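Local structure of hypothetical protein (Prochlorococcus marinus, 2HX5) at residues A[30-38]-A[99-107]; A[38-47]-A[136-144]. The protein probably hydrolyses 1,4-dihydroxy-2-naphthoyl-CoA to 1,4-dihydroxy-2-naphthoate and CoA, a step in the making of phylloquinone (vitamin K1). All coordinates share one frame; numbering follows the deposited sequence. Where two conformers were deposited one is given.

Contact 1. Residues A[30-38]-A[99-107]; sequences LFRWCHESW and SFQVHFEFR
Cys34 and Phe104 meet at the centre of a hot-dog fold, where the long helix 29-45 lies in the curl of an antiparallel sheet; segment 30-38 is its N-terminal half, and segment 99-107 is the sheet's central strand. The two axes pass 9.7 Å apart at 116°, so the helix runs steeply across the strand and meets Phe106, Phe104, Val102 and Phe100 in turn. Cys34 can be followed outward. Its CB stands over the middle of the Phe104 ring, 3.6 Å from the centroid and almost on the ring normal, a CH-pi contact. With chi1 at -70° the sulfur swings away from the carbonyl carbon, and SG comes down 3.5 Å from CG of Phe104, still over the same face. Its other flank reaches the edge of Phe106, 3.7 Å from CZ. One small, polarisable sulfur thus touches the face of one ring and the rim of the next, and a small side chain suits this place, where the CA atoms of Cys34 and Phe104 come within 6.6 Å, the closest of the register. The opposite face of Phe104 rests on CG1 of Val102, so the ring is held from above and below.

Leu30 serves Phe106 in a similar way: its CD1 methyl sits over the ring centre, 3.6 Å from the centroid, while CE3 of Trp33 approaches CE2 of the same ring obliquely. Ser37 brings a hydroxyl into this greasy layer, beside the edge of Phe104; in one of its two conformers OG donates to the carbonyl O of Cys34. Where the backbones part again beyond Cys34, the indole of Trp38 reaches out, its CZ2 lying 3.8 Å from CZ at the edge of Phe100.

Contact 2. Residues A[38-47]-A[136-144]; sequences WEESLESYGL and GIDRWLEAS
Trp140 fits as a knob into a hole formed by Trp38, Ser41, Leu42 and Tyr45, joining the end of helix 29-45 to the C-terminal helix 135-143, whose axis runs at 88° to it. With its CG anti to the backbone N (chi1 175°), the indole extends toward helix 29-45. The aromatic contacts form a cluster: in two offset edge-to-face pairs the edge of Trp38 is turned toward the face of Trp140, with Trp38 CD1 3.6 Å from Trp140 CH2, and the edge of Trp140 toward the face of Tyr45. Trp140 CA lies over one face of the tyrosine ring, and Ala143 CB, small enough to leave it room, is 3.4 Å from Tyr45 CE1. CD2 of Leu42 lies over the indole, 3.5 Å from the centroid of the five-membered ring, and touches CD1 of Ile137. Leu47 lays CD1 against Gly136 O at 3.4 Å and CD2 3.8 Å from Gly136 CA, which bears no side chain.

Trp140 NE1 donates to Ser41 OG at 3.0 Å, nearly in the indole plane; the serine is also bonded to Trp7 O. A phenylalanine in place of Trp140 would probably leave Ser41 OG without its indole donor and open a gap beside Trp38. Water bridges Gly46 O to Arg139 NH1, whose guanidinium also pairs with Glu135. Gly46, with phi 123°, is the C' residue of a Schellman motif that ends the first helix and turns Leu47 inward.

Helix 5-8 packs beside the junction through Trp7, while Pro92 of strand 85-96 and Phe100 and Val102 of strand 99-108 meet Trp140 from the sheet.

Both contacts use helix 29-45, contact 1 its N-terminal half and contact 2 its C-terminal half, and Trp38 belongs to each; their centres lie 13 Å apart. Along the chain the segments alternate: the helix supplies 30-38 and then 38-47, strand 99-108 follows, and helix 135-143 comes last. The helix is thus set first on the central strand of the five-stranded sheet and then against the C-terminal helix. The two contacts touch, CG2 of Val102 lying 3.9 Å from CH2 of Trp140, so the hydrophobic core runs on from one to the other. Glu39 and Glu43, which take no part in either, meet the third subunit, so one helix serves both core and assembly.

Contact 1. Residues A[30-38]-A[99-107]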
loop_
_atom_site.group_PDB
_atom_site.type_symbol
_atom_site.label_atom_id
_atom_site.label_comp_id
_atom_site.label_asym_id
_atom_site.label_seq_id
_atom_site.Cartn_x
_atom_site.Cartn_y
_atom_site.Cartn_z
ATOM N N LEU A 30 -7.342 -5.175 -5.037
ATOM C CA LEU A 30 -8.091 -5.250 -6.311
ATOM C C LEU A 30 -8.304 -3.866 -6.910
ATOM O O LEU A 30 -8.263 -3.695 -8.107
ATOM C CB LEU A 30 -9.446 -5.941 -6.150
ATOM C CG LEU A 30 -10.043 -6.483 -7.468
ATOM C CD1 LEU A 30 -9.429 -7.789 -7.870
ATOM C CD2 LEU A 30 -11.610 -6.610 -7.359
ATOM N N PHE A 31 -8.617 -2.909 -6.050
ATOM C CA PHE A 31 -8.890 -1.547 -6.544
ATOM C C PHE A 31 -7.695 -0.860 -7.097
ATOM O O PHE A 31 -7.773 -0.103 -8.066
ATOM C CB PHE A 31 -9.532 -0.734 -5.409
ATOM C CG PHE A 31 -10.915 -1.175 -5.037
ATOM C CD1 PHE A 31 -11.988 -0.975 -5.907
ATOM C CD2 PHE A 31 -11.128 -1.789 -3.835
ATOM C CE1 PHE A 31 -13.243 -1.397 -5.586
ATOM C CE2 PHE A 31 -12.394 -2.229 -3.505
ATOM C CZ PHE A 31 -13.455 -1.990 -4.384
ATOM N N ARG A 32 -6.547 -1.079 -6.449
ATOM C CA ARG A 32 -5.291 -0.582 -7.013
ATOM C C ARG A 32 -5.041 -1.165 -8.413
ATOM O O ARG A 32 -4.669 -0.502 -9.381
ATOM C CB ARG A 32 -4.069 -0.904 -6.112
ATOM C CG ARG A 32 -2.765 -0.485 -6.786
ATOM C CD ARG A 32 -1.638 -0.643 -5.772
ATOM N NE ARG A 32 -1.340 -2.049 -5.486
ATOM C CZ ARG A 32 -0.577 -2.841 -6.223
ATOM N NH1 ARG A 32 -0.010 -2.471 -7.357
ATOM N NH2 ARG A 32 -0.382 -4.080 -5.830
ATOM N N TRP A 33 -5.260 -2.466 -8.528
ATOM C CA TRP A 33 -5.089 -3.114 -9.833
ATOM C C TRP A 33 -6.023 -2.525 -10.893
ATOM O O TRP A 33 -5.674 -2.377 -12.077
ATOM C CB TRP A 33 -5.323 -4.620 -9.764
ATOM C CG TRP A 33 -4.368 -5.363 -8.833
ATOM C CD1 TRP A 33 -3.271 -4.888 -8.212
ATOM C CD2 TRP A 33 -4.547 -6.681 -8.367
ATOM N NE1 TRP A 33 -2.707 -5.864 -7.424
ATOM C CE2 TRP A 33 -3.477 -6.982 -7.492
ATOM C CE3 TRP A 33 -5.510 -7.664 -8.624
ATOM C CZ2 TRP A 33 -3.359 -8.220 -6.853
ATOM C CZ3 TRP A 33 -5.371 -8.880 -8.010
ATOM C CH2 TRP A 33 -4.304 -9.151 -7.136
ATOM N N CYS A 34 -7.258 -2.238 -10.488
ATOM C CA CYS A 34 -8.189 -1.594 -11.419
ATOM C C CYS A 34 -7.700 -0.248 -11.894
ATOM O O CYS A 34 -7.607 0.034 -13.089
ATOM C CB CYS A 34 -9.534 -1.415 -10.755
ATOM S SG CYS A 34 -10.518 -2.912 -10.431
ATOM N N HIS A 35 -7.294 0.587 -10.950
ATOM C CA HIS A 35 -6.845 1.915 -11.300
ATOM C C HIS A 35 -5.624 1.848 -12.202
ATOM O O HIS A 35 -5.510 2.539 -13.232
ATOM C CB HIS A 35 -6.593 2.751 -10.058
ATOM C CG HIS A 35 -6.439 4.234 -10.288
ATOM N ND1 HIS A 35 -5.371 4.805 -10.960
ATOM C CD2 HIS A 35 -7.217 5.258 -9.867
ATOM C CE1 HIS A 35 -5.513 6.129 -10.914
ATOM N NE2 HIS A 35 -6.640 6.419 -10.302
ATOM N N GLU A 36 -4.678 0.981 -11.824
ATOM C CA GLU A 36 -3.488 0.841 -12.675
ATOM C C GLU A 36 -3.825 0.313 -14.062
ATOM O O GLU A 36 -3.223 0.729 -15.045
ATOM C CB GLU A 36 -2.478 -0.111 -12.042
ATOM C CG GLU A 36 -1.871 0.369 -10.749
ATOM C CD GLU A 36 -0.757 -0.489 -10.157
ATOM O OE1 GLU A 36 -0.448 -1.515 -10.788
ATOM O OE2 GLU A 36 -0.208 -0.089 -9.110
ATOM N N SER A 37 -4.788 -0.602 -14.179
ATOM C CA SER A 37 -5.179 -1.092 -15.515
ATOM C C SER A 37 -5.873 -0.037 -16.355
ATOM O O SER A 37 -5.776 -0.043 -17.575
ATOM C CB SER A 37 -6.034 -2.358 -15.436
ATOM O OG SER A 37 -7.385 -2.084 -15.086
ATOM N N TRP A 38 -6.606 0.859 -15.699
ATOM C CA TRP A 38 -7.226 1.989 -16.377
ATOM C C TRP A 38 -6.118 2.912 -16.952
ATOM O O TRP A 38 -6.139 3.299 -18.119
ATOM C CB TRP A 38 -8.138 2.740 -15.419
ATOM C CG TRP A 38 -8.621 4.071 -15.952
ATOM C CD1 TRP A 38 -9.295 4.286 -17.094
ATOM C CD2 TRP A 38 -8.474 5.337 -15.312
ATOM N NE1 TRP A 38 -9.604 5.624 -17.224
ATOM C CE2 TRP A 38 -9.102 6.300 -16.139
ATOM C CE3 TRP A 38 -7.887 5.757 -14.115
ATOM C CZ2 TRP A 38 -9.108 7.695 -15.818
ATOM C CZ3 TRP A 38 -7.959 7.091 -13.777
ATOM C CH2 TRP A 38 -8.544 8.046 -14.631
ATOM N N SER A 99 -19.088 12.496 -16.922
ATOM C CA SER A 99 -18.848 11.346 -16.059
ATOM C C SER A 99 -18.762 10.065 -16.868
ATOM O O SER A 99 -19.427 9.898 -17.908
ATOM C CB SER A 99 -19.999 11.251 -15.064
ATOM O OG SER A 99 -19.947 10.139 -14.198
ATOM N N PHE A 100 -18.023 9.108 -16.322
ATOM C CA PHE A 100 -17.897 7.792 -16.907
ATOM C C PHE A 100 -17.640 6.761 -15.796
ATOM O O PHE A 100 -17.238 7.121 -14.664
ATOM C CB PHE A 100 -16.805 7.740 -17.991
ATOM C CG PHE A 100 -15.401 7.825 -17.476
ATOM C CD1 PHE A 100 -14.826 9.051 -17.188
ATOM C CD2 PHE A 100 -14.654 6.673 -17.271
ATOM C CE1 PHE A 100 -13.549 9.151 -16.688
ATOM C CE2 PHE A 100 -13.362 6.762 -16.769
ATOM C CZ PHE A 100 -12.821 8.024 -16.487
ATOM N N GLN A 101 -17.870 5.508 -16.111
ATOM C CA GLN A 101 -17.437 4.416 -15.219
ATOM C C GLN A 101 -16.739 3.350 -16.052
ATOM O O GLN A 101 -16.828 3.336 -17.274
ATOM C CB GLN A 101 -18.611 3.913 -14.408
ATOM C CG GLN A 101 -19.704 3.343 -15.160
ATOM C CD GLN A 101 -20.935 3.053 -14.294
ATOM O OE1 GLN A 101 -21.152 3.625 -13.184
ATOM N NE2 GLN A 101 -21.709 2.137 -14.768
ATOM N N VAL A 102 -15.945 2.540 -15.349
ATOM C CA VAL A 102 -15.234 1.419 -15.908
ATOM C C VAL A 102 -15.555 0.201 -15.080
ATOM O O VAL A 102 -15.414 0.250 -13.872
ATOM C CB VAL A 102 -13.702 1.641 -15.982
ATOM C CG1 VAL A 102 -13.073 0.518 -16.734
ATOM C CG2 VAL A 102 -13.377 3.038 -16.604
ATOM N N HIS A 103 -15.931 -0.867 -15.770
ATOM C CA HIS A 103 -16.136 -2.175 -15.183
ATOM C C HIS A 103 -14.886 -3.014 -15.470
ATOM O O HIS A 103 -14.347 -2.989 -16.603
ATOM C CB HIS A 103 -17.395 -2.839 -15.750
ATOM C CG HIS A 103 -17.722 -4.160 -15.153
ATOM N ND1 HIS A 103 -17.246 -5.323 -15.709
ATOM C CD2 HIS A 103 -18.534 -4.519 -14.116
ATOM C CE1 HIS A 103 -17.742 -6.352 -15.039
ATOM N NE2 HIS A 103 -18.524 -5.887 -14.063
ATOM N N PHE A 104 -14.425 -3.778 -14.476
ATOM C CA PHE A 104 -13.234 -4.565 -14.560
ATOM C C PHE A 104 -13.612 -5.983 -14.224
ATOM O O PHE A 104 -14.154 -6.249 -13.133
ATOM C CB PHE A 104 -12.224 -4.074 -13.521
ATOM C CG PHE A 104 -11.849 -2.612 -13.646
ATOM C CD1 PHE A 104 -12.602 -1.608 -13.078
ATOM C CD2 PHE A 104 -10.709 -2.256 -14.372
ATOM C CE1 PHE A 104 -12.247 -0.277 -13.193
ATOM C CE2 PHE A 104 -10.362 -0.945 -14.466
ATOM C CZ PHE A 104 -11.130 0.049 -13.868
ATOM N N GLU A 105 -13.295 -6.934 -15.097
ATOM C CA GLU A 105 -13.531 -8.352 -14.809
ATOM C C GLU A 105 -12.174 -9.075 -14.727
ATOM O O GLU A 105 -11.350 -8.914 -15.648
ATOM C CB GLU A 105 -14.373 -8.932 -15.936
ATOM C CG GLU A 105 -14.669 -10.332 -15.829
ATOM C CD GLU A 105 -15.444 -10.836 -17.061
ATOM O OE1 GLU A 105 -16.471 -10.240 -17.397
ATOM O OE2 GLU A 105 -14.974 -11.789 -17.698
ATOM N N PHE A 106 -11.930 -9.835 -13.664
ATOM C CA PHE A 106 -10.659 -10.531 -13.449
ATOM C C PHE A 106 -10.887 -11.999 -13.594
ATOM O O PHE A 106 -11.743 -12.558 -12.863
ATOM C CB PHE A 106 -10.167 -10.282 -12.031
ATOM C CG PHE A 106 -9.762 -8.867 -11.770
ATOM C CD1 PHE A 106 -10.724 -7.929 -11.468
ATOM C CD2 PHE A 106 -8.412 -8.468 -11.795
ATOM C CE1 PHE A 106 -10.376 -6.618 -11.237
ATOM C CE2 PHE A 106 -8.047 -7.150 -11.532
ATOM C CZ PHE A 106 -9.036 -6.213 -11.268
ATOM N N ARG A 107 -10.191 -12.640 -14.542
ATOM C CA ARG A 107 -10.330 -14.073 -14.748
ATOM C C ARG A 107 -9.013 -14.763 -14.400
ATOM O O ARG A 107 -7.943 -14.200 -14.584
ATOM C CB ARG A 107 -10.696 -14.410 -16.204
ATOM C CG ARG A 107 -12.167 -14.241 -16.538
ATOM C CD ARG A 107 -12.528 -14.638 -17.980
ATOM N NE ARG A 107 -13.875 -14.167 -18.342
ATOM C CZ ARG A 107 -14.996 -14.871 -18.243
ATOM N NH1 ARG A 107 -14.983 -16.144 -17.854
ATOM N NH2 ARG A 107 -16.155 -14.301 -18.592
#

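Contact 2. Residues A[38-47]-A[136-144]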
loop_
_atom_site.group_PDB
_atom_site.type_symbol
_atom_site.label_atom_id
_atom_site.label_comp_id
_atom_site.label_asym_id
_atom_site.label_seq_id
_atom_site.Cartn_x
_atom_site.Cartn_y
_atom_site.Cartn_z
ATOM N N TRP A 38 -6.606 0.859 -15.699
ATOM C CA TRP A 38 -7.226 1.989 -16.377
ATOM C C TRP A 38 -6.118 2.912 -16.952
ATOM O O TRP A 38 -6.139 3.299 -18.119
ATOM C CB TRP A 38 -8.138 2.740 -15.419
ATOM C CG TRP A 38 -8.621 4.071 -15.952
ATOM C CD1 TRP A 38 -9.295 4.286 -17.094
ATOM C CD2 TRP A 38 -8.474 5.337 -15.312
ATOM N NE1 TRP A 38 -9.604 5.624 -17.224
ATOM C CE2 TRP A 38 -9.102 6.300 -16.139
ATOM C CE3 TRP A 38 -7.887 5.757 -14.115
ATOM C CZ2 TRP A 38 -9.108 7.695 -15.818
ATOM C CZ3 TRP A 38 -7.959 7.091 -13.777
ATOM C CH2 TRP A 38 -8.544 8.046 -14.631
ATOM N N GLU A 39 -5.113 3.219 -16.122
ATOM C CA GLU A 39 -3.973 4.003 -16.611
ATOM C C GLU A 39 -3.300 3.288 -17.782
ATOM O O GLU A 39 -2.933 3.907 -18.778
ATOM C CB GLU A 39 -2.966 4.224 -15.472
ATOM C CG GLU A 39 -3.514 5.016 -14.310
ATOM C CD GLU A 39 -2.557 5.049 -13.126
ATOM O OE1 GLU A 39 -1.497 5.724 -13.245
ATOM O OE2 GLU A 39 -2.897 4.390 -12.116
ATOM N N GLU A 40 -3.060 1.979 -17.644
ATOM C CA GLU A 40 -2.460 1.160 -18.725
ATOM C C GLU A 40 -3.277 1.196 -20.001
ATOM O O GLU A 40 -2.726 1.274 -21.119
ATOM C CB GLU A 40 -2.266 -0.300 -18.297
ATOM C CG GLU A 40 -1.429 -1.059 -19.251
ATOM C CD GLU A 40 -1.213 -2.508 -18.837
ATOM O OE1 GLU A 40 -1.633 -2.905 -17.733
ATOM O OE2 GLU A 40 -0.645 -3.276 -19.662
ATOM N N SER A 41 -4.592 1.155 -19.844
ATOM C CA SER A 41 -5.475 1.241 -20.999
ATOM C C SER A 41 -5.392 2.551 -21.766
ATOM O O SER A 41 -5.296 2.587 -22.969
ATOM C CB SER A 41 -6.904 0.988 -20.529
ATOM O OG SER A 41 -7.797 0.933 -21.649
ATOM N N LEU A 42 -5.346 3.639 -21.005
ATOM C CA LEU A 42 -5.235 4.937 -21.613
ATOM C C LEU A 42 -3.906 5.042 -22.367
ATOM O O LEU A 42 -3.884 5.531 -23.502
ATOM C CB LEU A 42 -5.315 6.045 -20.560
ATOM C CG LEU A 42 -6.635 6.153 -19.755
ATOM C CD1 LEU A 42 -6.448 7.259 -18.679
ATOM C CD2 LEU A 42 -7.818 6.407 -20.671
ATOM N N GLU A 43 -2.830 4.560 -21.737
ATOM C CA GLU A 43 -1.474 4.523 -22.344
ATOM C C GLU A 43 -1.455 3.708 -23.660
ATOM O O GLU A 43 -0.937 4.138 -24.688
ATOM C CB GLU A 43 -0.552 3.908 -21.299
ATOM C CG GLU A 43 0.900 3.668 -21.570
ATOM C CD GLU A 43 1.505 3.094 -20.268
ATOM O OE1 GLU A 43 1.470 1.845 -20.052
ATOM O OE2 GLU A 43 1.860 3.954 -19.424
ATOM N N SER A 44 -2.058 2.519 -23.596
ATOM C CA SER A 44 -2.130 1.574 -24.728
ATOM C C SER A 44 -2.987 2.055 -25.896
ATOM O O SER A 44 -2.757 1.675 -27.039
ATOM C CB SER A 44 -2.674 0.244 -24.223
ATOM O OG SER A 44 -2.744 -0.680 -25.294
ATOM N N TYR A 45 -4.007 2.838 -25.599
ATOM C CA TYR A 45 -4.805 3.515 -26.615
ATOM C C TYR A 45 -4.000 4.633 -27.291
ATOM O O TYR A 45 -4.181 4.916 -28.479
ATOM C CB TYR A 45 -6.060 4.075 -25.969
ATOM C CG TYR A 45 -6.893 4.877 -26.899
ATOM C CD1 TYR A 45 -7.512 4.282 -28.004
ATOM C CD2 TYR A 45 -7.043 6.222 -26.718
ATOM C CE1 TYR A 45 -8.240 5.035 -28.891
ATOM C CE2 TYR A 45 -7.793 6.976 -27.589
ATOM C CZ TYR A 45 -8.381 6.374 -28.670
ATOM O OH TYR A 45 -9.125 7.132 -29.537
ATOM N N GLY A 46 -3.095 5.251 -26.533
ATOM C CA GLY A 46 -2.164 6.233 -27.049
ATOM C C GLY A 46 -2.199 7.587 -26.380
ATOM O O GLY A 46 -1.562 8.515 -26.930
ATOM N N LEU A 47 -2.880 7.744 -25.234
ATOM C CA LEU A 47 -2.907 9.031 -24.540
ATOM C C LEU A 47 -1.619 9.243 -23.752
ATOM O O LEU A 47 -0.942 8.299 -23.385
ATOM C CB LEU A 47 -4.139 9.154 -23.631
ATOM C CG LEU A 47 -5.514 8.991 -24.269
ATOM C CD1 LEU A 47 -6.593 9.193 -23.217
ATOM C CD2 LEU A 47 -5.690 9.932 -25.434
ATOM N N GLY A 136 -9.222 13.684 -24.585
ATOM C CA GLY A 136 -8.569 12.387 -24.744
ATOM C C GLY A 136 -9.369 11.276 -24.119
ATOM O O GLY A 136 -9.452 10.174 -24.662
ATOM N N ILE A 137 -9.952 11.532 -22.945
ATOM C CA ILE A 137 -10.813 10.554 -22.280
ATOM C C ILE A 137 -12.059 10.303 -23.125
ATOM O O ILE A 137 -12.484 9.160 -23.335
ATOM C CB ILE A 137 -11.193 11.039 -20.845
ATOM C CG1 ILE A 137 -9.937 11.121 -19.960
ATOM C CG2 ILE A 137 -12.279 10.188 -20.247
ATOM C CD1 ILE A 137 -9.339 9.773 -19.636
ATOM N N ASP A 138 -12.615 11.363 -23.749
ATOM C CA ASP A 138 -13.737 11.190 -24.639
ATOM C C ASP A 138 -13.377 10.350 -25.867
ATOM O O ASP A 138 -14.137 9.492 -26.268
ATOM C CB ASP A 138 -14.271 12.536 -25.075
ATOM C CG ASP A 138 -15.594 12.893 -24.412
ATOM O OD1 ASP A 138 -16.252 12.010 -23.810
ATOM O OD2 ASP A 138 -15.981 14.085 -24.518
ATOM N N ARG A 139 -12.196 10.557 -26.448
ATOM C CA ARG A 139 -11.739 9.681 -27.545
ATOM C C ARG A 139 -11.597 8.201 -27.177
ATOM O O ARG A 139 -12.011 7.305 -27.949
ATOM C CB ARG A 139 -10.417 10.197 -28.089
ATOM C CG ARG A 139 -10.563 11.450 -28.930
ATOM C CD ARG A 139 -9.293 11.780 -29.689
ATOM N NE ARG A 139 -8.245 12.329 -28.846
ATOM C CZ ARG A 139 -7.056 11.774 -28.628
ATOM N NH1 ARG A 139 -6.733 10.592 -29.159
ATOM N NH2 ARG A 139 -6.188 12.420 -27.845
ATOM N N TRP A 140 -11.010 7.951 -26.011
ATOM C CA TRP A 140 -10.892 6.630 -25.474
ATOM C C TRP A 140 -12.244 5.975 -25.233
ATOM O O TRP A 140 -12.421 4.820 -25.576
ATOM C CB TRP A 140 -10.038 6.704 -24.220
ATOM C CG TRP A 140 -9.900 5.416 -23.442
ATOM C CD1 TRP A 140 -9.049 4.356 -23.686
ATOM C CD2 TRP A 140 -10.573 5.102 -22.217
ATOM N NE1 TRP A 140 -9.205 3.400 -22.709
ATOM C CE2 TRP A 140 -10.118 3.847 -21.794
ATOM C CE3 TRP A 140 -11.506 5.790 -21.424
ATOM C CZ2 TRP A 140 -10.592 3.241 -20.621
ATOM C CZ3 TRP A 140 -11.942 5.226 -20.288
ATOM C CH2 TRP A 140 -11.509 3.960 -19.890
ATOM N N LEU A 141 -13.179 6.679 -24.605
ATOM C CA LEU A 141 -14.538 6.169 -24.395
ATOM C C LEU A 141 -15.185 5.815 -25.728
ATOM O O LEU A 141 -15.732 4.710 -25.900
ATOM C CB LEU A 141 -15.381 7.183 -23.624
ATOM C CG LEU A 141 -15.003 7.366 -22.176
ATOM C CD1 LEU A 141 -15.704 8.571 -21.557
ATOM C CD2 LEU A 141 -15.328 6.112 -21.363
ATOM N N GLU A 142 -15.096 6.726 -26.700
ATOM C CA GLU A 142 -15.712 6.475 -27.994
ATOM C C GLU A 142 -15.077 5.238 -28.670
ATOM O O GLU A 142 -15.821 4.393 -29.224
ATOM C CB GLU A 142 -15.600 7.716 -28.878
ATOM C CG GLU A 142 -16.600 7.709 -30.062
ATOM C CD GLU A 142 -18.060 7.898 -29.584
ATOM O OE1 GLU A 142 -18.260 8.480 -28.492
ATOM O OE2 GLU A 142 -19.005 7.461 -30.283
ATOM N N ALA A 143 -13.745 5.136 -28.645
ATOM C CA ALA A 143 -13.018 4.057 -29.321
ATOM C C ALA A 143 -13.316 2.724 -28.678
ATOM O O ALA A 143 -13.209 1.687 -29.309
ATOM C CB ALA A 143 -11.498 4.330 -29.358
ATOM N N SER A 144 -13.671 2.753 -27.393
ATOM C CA SER A 144 -13.882 1.565 -26.598
ATOM C C SER A 144 -15.329 1.097 -26.615
ATOM O O SER A 144 -15.668 0.150 -25.887
ATOM C CB SER A 144 -13.493 1.831 -25.145
ATOM O OG SER A 144 -12.127 2.151 -25.025
HETATM O O HOH W 1 -4.738 7.904 -29.611
HETATM O O HOH W 2 -3.697 10.270 -28.664
#